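Long-range contact in putative S41 protease (PDB 3K50), which is of unknown function but, as a putative S41-family protease, probably cleaves peptide bonds: residues Met23-Arg31 against Leu262-Glu270. Numbering follows the deposited sequence. Where two conformers were deposited one is given.
Sequences MRQEYLWYR and LRYSDKRVE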
loop_
_atom_site.group_PDB
_atom_site.type_symbol
_atom_site.label_atom_id
_atom_site.label_comp_id
_atom_site.label_asym_id
_atom_site.label_seq_id
_atom_site.Cartn_x
_atom_site.Cartn_y
_atom_site.Cartn_z
HETATM N N MSE A 23 24.773 -7.870 2.553
HETATM C CA MSE A 23 23.862 -9.026 2.550
HETATM C C MSE A 23 24.406 -10.178 3.401
HETATM O O MSE A 23 23.696 -10.781 4.161
HETATM C CB MSE A 23 23.590 -9.534 1.104
HETATM C CG MSE A 23 22.594 -8.663 0.339
HETATM SE SE MSE A 23 22.231 -9.397 -1.454
HETATM C CE MSE A 23 21.129 -10.951 -0.961
ATOM N N ARG A 24 25.680 -10.490 3.261
ATOM C CA ARG A 24 26.223 -11.613 4.016
ATOM C C ARG A 24 26.135 -11.314 5.557
ATOM O O ARG A 24 26.006 -12.225 6.349
ATOM C CB ARG A 24 27.616 -12.021 3.479
ATOM C CG ARG A 24 27.478 -12.715 2.124
ATOM C CD ARG A 24 28.763 -13.262 1.497
ATOM N NE ARG A 24 28.572 -13.804 0.140
ATOM C CZ ARG A 24 28.062 -14.995 -0.162
ATOM N NH1 ARG A 24 27.673 -15.848 0.770
ATOM N NH2 ARG A 24 27.947 -15.344 -1.432
ATOM N N GLN A 25 26.131 -10.042 5.956
ATOM C CA GLN A 25 26.053 -9.708 7.357
ATOM C C GLN A 25 24.614 -9.590 7.840
ATOM O O GLN A 25 24.285 -10.101 8.909
ATOM C CB GLN A 25 26.812 -8.391 7.654
ATOM C CG GLN A 25 26.598 -7.826 9.118
ATOM C CD GLN A 25 26.944 -8.802 10.289
ATOM O OE1 GLN A 25 26.212 -8.863 11.288
ATOM N NE2 GLN A 25 28.040 -9.567 10.152
ATOM N N GLU A 26 23.753 -8.945 7.051
ATOM C CA GLU A 26 22.430 -8.538 7.517
ATOM C C GLU A 26 21.212 -9.304 7.022
ATOM O O GLU A 26 20.144 -9.153 7.584
ATOM C CB GLU A 26 22.182 -7.093 7.075
ATOM C CG GLU A 26 23.234 -6.083 7.443
ATOM C CD GLU A 26 23.289 -5.754 8.922
ATOM O OE1 GLU A 26 22.406 -6.167 9.665
ATOM O OE2 GLU A 26 24.230 -5.060 9.340
ATOM N N TYR A 27 21.363 -10.078 5.958
ATOM C CA TYR A 27 20.270 -10.804 5.353
ATOM C C TYR A 27 19.718 -11.911 6.236
ATOM O O TYR A 27 20.489 -12.715 6.771
ATOM C CB TYR A 27 20.782 -11.453 4.063
ATOM C CG TYR A 27 19.777 -12.011 3.073
ATOM C CD1 TYR A 27 18.539 -11.395 2.845
ATOM C CD2 TYR A 27 20.141 -13.030 2.229
ATOM C CE1 TYR A 27 17.656 -11.899 1.873
ATOM C CE2 TYR A 27 19.273 -13.514 1.188
ATOM C CZ TYR A 27 18.043 -12.924 1.024
ATOM O OH TYR A 27 17.195 -13.343 0.021
ATOM N N LEU A 28 18.380 -11.981 6.342
ATOM C CA LEU A 28 17.716 -13.030 7.091
ATOM C C LEU A 28 18.223 -14.373 6.635
ATOM O O LEU A 28 18.565 -15.228 7.467
ATOM C CB LEU A 28 16.185 -13.019 6.917
ATOM C CG LEU A 28 15.372 -14.067 7.685
ATOM C CD1 LEU A 28 15.519 -13.961 9.212
ATOM C CD2 LEU A 28 13.914 -14.017 7.281
ATOM N N TRP A 29 18.302 -14.536 5.318
ATOM C CA TRP A 29 18.625 -15.816 4.710
ATOM C C TRP A 29 20.060 -15.888 4.182
ATOM O O TRP A 29 20.331 -16.455 3.138
ATOM C CB TRP A 29 17.622 -16.054 3.559
ATOM C CG TRP A 29 16.190 -16.246 3.978
ATOM C CD1 TRP A 29 15.759 -17.078 4.967
ATOM C CD2 TRP A 29 14.982 -15.679 3.403
ATOM N NE1 TRP A 29 14.418 -17.017 5.086
ATOM C CE2 TRP A 29 13.903 -16.181 4.144
ATOM C CE3 TRP A 29 14.721 -14.761 2.401
ATOM C CZ2 TRP A 29 12.582 -15.851 3.872
ATOM C CZ3 TRP A 29 13.409 -14.418 2.126
ATOM C CH2 TRP A 29 12.353 -14.955 2.852
ATOM N N TYR A 30 21.001 -15.318 4.896
ATOM C CA TYR A 30 22.369 -15.293 4.401
ATOM C C TYR A 30 22.892 -16.720 4.158
ATOM O O TYR A 30 23.683 -16.949 3.283
ATOM C CB TYR A 30 23.290 -14.517 5.365
ATOM C CG TYR A 30 23.684 -15.257 6.624
ATOM C CD1 TYR A 30 22.914 -15.194 7.767
ATOM C CD2 TYR A 30 24.839 -16.045 6.658
ATOM C CE1 TYR A 30 23.266 -15.927 8.902
ATOM C CE2 TYR A 30 25.203 -16.767 7.796
ATOM C CZ TYR A 30 24.438 -16.697 8.910
ATOM O OH TYR A 30 24.805 -17.418 10.032
ATOM N N ARG A 31 22.470 -17.683 4.956
ATOM C CA ARG A 31 22.979 -19.035 4.796
ATOM C C ARG A 31 22.552 -19.725 3.497
ATOM O O ARG A 31 23.134 -20.746 3.109
ATOM C CB ARG A 31 22.502 -19.896 5.965
ATOM C CG ARG A 31 23.164 -19.615 7.309
ATOM C CD ARG A 31 22.579 -20.595 8.331
ATOM N NE ARG A 31 23.223 -20.439 9.617
ATOM C CZ ARG A 31 24.402 -20.961 9.946
ATOM N NH1 ARG A 31 25.083 -21.682 9.080
ATOM N NH2 ARG A 31 24.921 -20.740 11.145
ATOM N N LEU A 262 9.622 -10.192 16.156
ATOM C CA LEU A 262 10.607 -9.974 15.109
ATOM C C LEU A 262 11.824 -10.851 15.399
ATOM O O LEU A 262 12.500 -10.649 16.415
ATOM C CB LEU A 262 11.029 -8.501 15.045
ATOM C CG LEU A 262 10.008 -7.474 14.438
ATOM C CD1 LEU A 262 8.655 -7.532 15.012
ATOM C CD2 LEU A 262 10.514 -6.076 14.553
ATOM N N ARG A 263 12.090 -11.800 14.502
ATOM C CA ARG A 263 13.201 -12.725 14.615
ATOM C C ARG A 263 14.159 -12.675 13.405
ATOM O O ARG A 263 13.797 -12.997 12.263
ATOM C CB ARG A 263 12.633 -14.099 14.861
ATOM C CG ARG A 263 11.764 -14.176 16.118
ATOM C CD ARG A 263 12.612 -13.948 17.341
ATOM N NE ARG A 263 11.929 -14.166 18.624
ATOM C CZ ARG A 263 11.360 -13.212 19.356
ATOM N NH1 ARG A 263 11.350 -11.949 18.952
ATOM N NH2 ARG A 263 10.819 -13.540 20.497
ATOM N N TYR A 264 15.367 -12.206 13.696
ATOM C CA TYR A 264 16.447 -12.031 12.725
ATOM C C TYR A 264 17.260 -13.334 12.574
ATOM O O TYR A 264 16.924 -14.344 13.188
ATOM C CB TYR A 264 17.324 -10.864 13.182
ATOM C CG TYR A 264 16.621 -9.526 13.065
ATOM C CD1 TYR A 264 15.658 -9.136 13.987
ATOM C CD2 TYR A 264 16.970 -8.627 12.080
ATOM C CE1 TYR A 264 15.011 -7.915 13.908
ATOM C CE2 TYR A 264 16.306 -7.380 11.991
ATOM C CZ TYR A 264 15.335 -7.050 12.908
ATOM O OH TYR A 264 14.688 -5.834 12.827
ATOM N N SER A 265 18.344 -13.305 11.800
ATOM C CA SER A 265 19.177 -14.503 11.556
ATOM C C SER A 265 20.030 -14.762 12.790
ATOM O O SER A 265 20.058 -13.935 13.686
ATOM C CB SER A 265 20.122 -14.279 10.388
ATOM O OG SER A 265 21.223 -13.410 10.794
ATOM N N ASP A 266 20.753 -15.875 12.818
ATOM C CA ASP A 266 21.637 -16.176 13.956
ATOM C C ASP A 266 22.807 -15.212 14.131
ATOM O O ASP A 266 23.469 -15.283 15.119
ATOM C CB ASP A 266 22.090 -17.631 13.984
ATOM C CG ASP A 266 22.820 -18.101 12.713
ATOM O OD1 ASP A 266 23.362 -17.295 11.945
ATOM O OD2 ASP A 266 22.843 -19.342 12.522
ATOM N N LYS A 267 23.046 -14.313 13.191
ATOM C CA LYS A 267 24.065 -13.306 13.323
ATOM C C LYS A 267 23.498 -12.009 13.889
ATOM O O LYS A 267 24.272 -11.101 14.145
ATOM C CB LYS A 267 24.664 -12.913 11.947
ATOM C CG LYS A 267 25.667 -13.888 11.311
ATOM C CD LYS A 267 25.936 -13.457 9.895
ATOM C CE LYS A 267 27.235 -14.020 9.366
ATOM N NZ LYS A 267 27.393 -13.724 7.929
ATOM N N ARG A 268 22.167 -11.863 13.935
ATOM C CA ARG A 268 21.551 -10.601 14.346
ATOM C C ARG A 268 20.472 -10.751 15.434
ATOM O O ARG A 268 19.449 -10.062 15.453
ATOM C CB ARG A 268 21.024 -9.869 13.095
ATOM C CG ARG A 268 22.114 -9.246 12.180
ATOM C CD ARG A 268 22.782 -8.013 12.860
ATOM N NE ARG A 268 23.886 -7.400 12.100
ATOM C CZ ARG A 268 24.637 -6.374 12.535
ATOM N NH1 ARG A 268 24.435 -5.809 13.725
ATOM N NH2 ARG A 268 25.606 -5.890 11.778
ATOM N N VAL A 269 20.759 -11.647 16.386
ATOM C CA VAL A 269 19.894 -11.921 17.572
ATOM C C VAL A 269 19.635 -10.659 18.394
ATOM O O VAL A 269 18.520 -10.441 18.883
ATOM C CB VAL A 269 20.476 -13.036 18.534
ATOM C CG1 VAL A 269 21.817 -12.624 19.224
ATOM C CG2 VAL A 269 19.464 -13.399 19.594
ATOM N N GLU A 270 20.669 -9.829 18.515
ATOM C CA GLU A 270 20.605 -8.528 19.188
ATOM C C GLU A 270 19.449 -7.681 18.687
ATOM O O GLU A 270 18.875 -6.911 19.485
ATOM C CB GLU A 270 21.925 -7.744 18.970
ATOM C CG GLU A 270 22.073 -7.256 17.441
ATOM C CD GLU A 270 23.497 -7.243 16.852
ATOM O OE1 GLU A 270 24.203 -6.205 16.960
ATOM O OE2 GLU A 270 23.876 -8.253 16.198
HETATM O O HOH W 1 21.885 -11.611 8.944
HETATM O O HOH W 2 18.827 -11.087 9.893
#
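Y30, K267 and D266 meet in a polar surface contact, where the chain leaving helix 18-26 meets the turn that follows strand 258-263. The K267 side chain, extended beyond CG, lies over one face of the Y30 ring. Its CD makes a CH-pi contact 3.8 Å from the ring centroid, and its NZ adds a cation-pi contact before ending on R24 O at 2.6 Å, above the carbonyl plane of R24. CG of R31 packs on the opposite ring face, leaving Y30 between the two basic side chains. D266 divides its carboxylate between neighbours: OD1 lies near the ring plane, 2.4 Å from Y30 OH, too short to be taken at face value as an ordinary hydrogen bond, while OD2 receives both NE and NH2 of R31 on its syn side, NH2 at 2.9 Å. The guanidinium stands nearly upright to that carboxylate, 81° between planes.

Two type I turns face each other here, Y27-Y30 and S265-R268, and S265 OG accepts from K267 N in an ST turn. They join the N-terminal S41 region to the peptidase-family region; the backbone of L28 also hydrogen-bonds to V347 of strand 342-352.

On the helix side, R268 bends at chi2 (-71°). In the conformer given here, its NH2 forms a salt bridge with E26 OE2 at 2.9 Å, the two flat groups 19° apart, and its NH1 reaches E270 OE1. Between the backbones, one water lies within hydrogen-bonding distance of Q25 O, Y27 O and S265 OG; another accepts from S265 N (3.0 Å) and sits near E26 O.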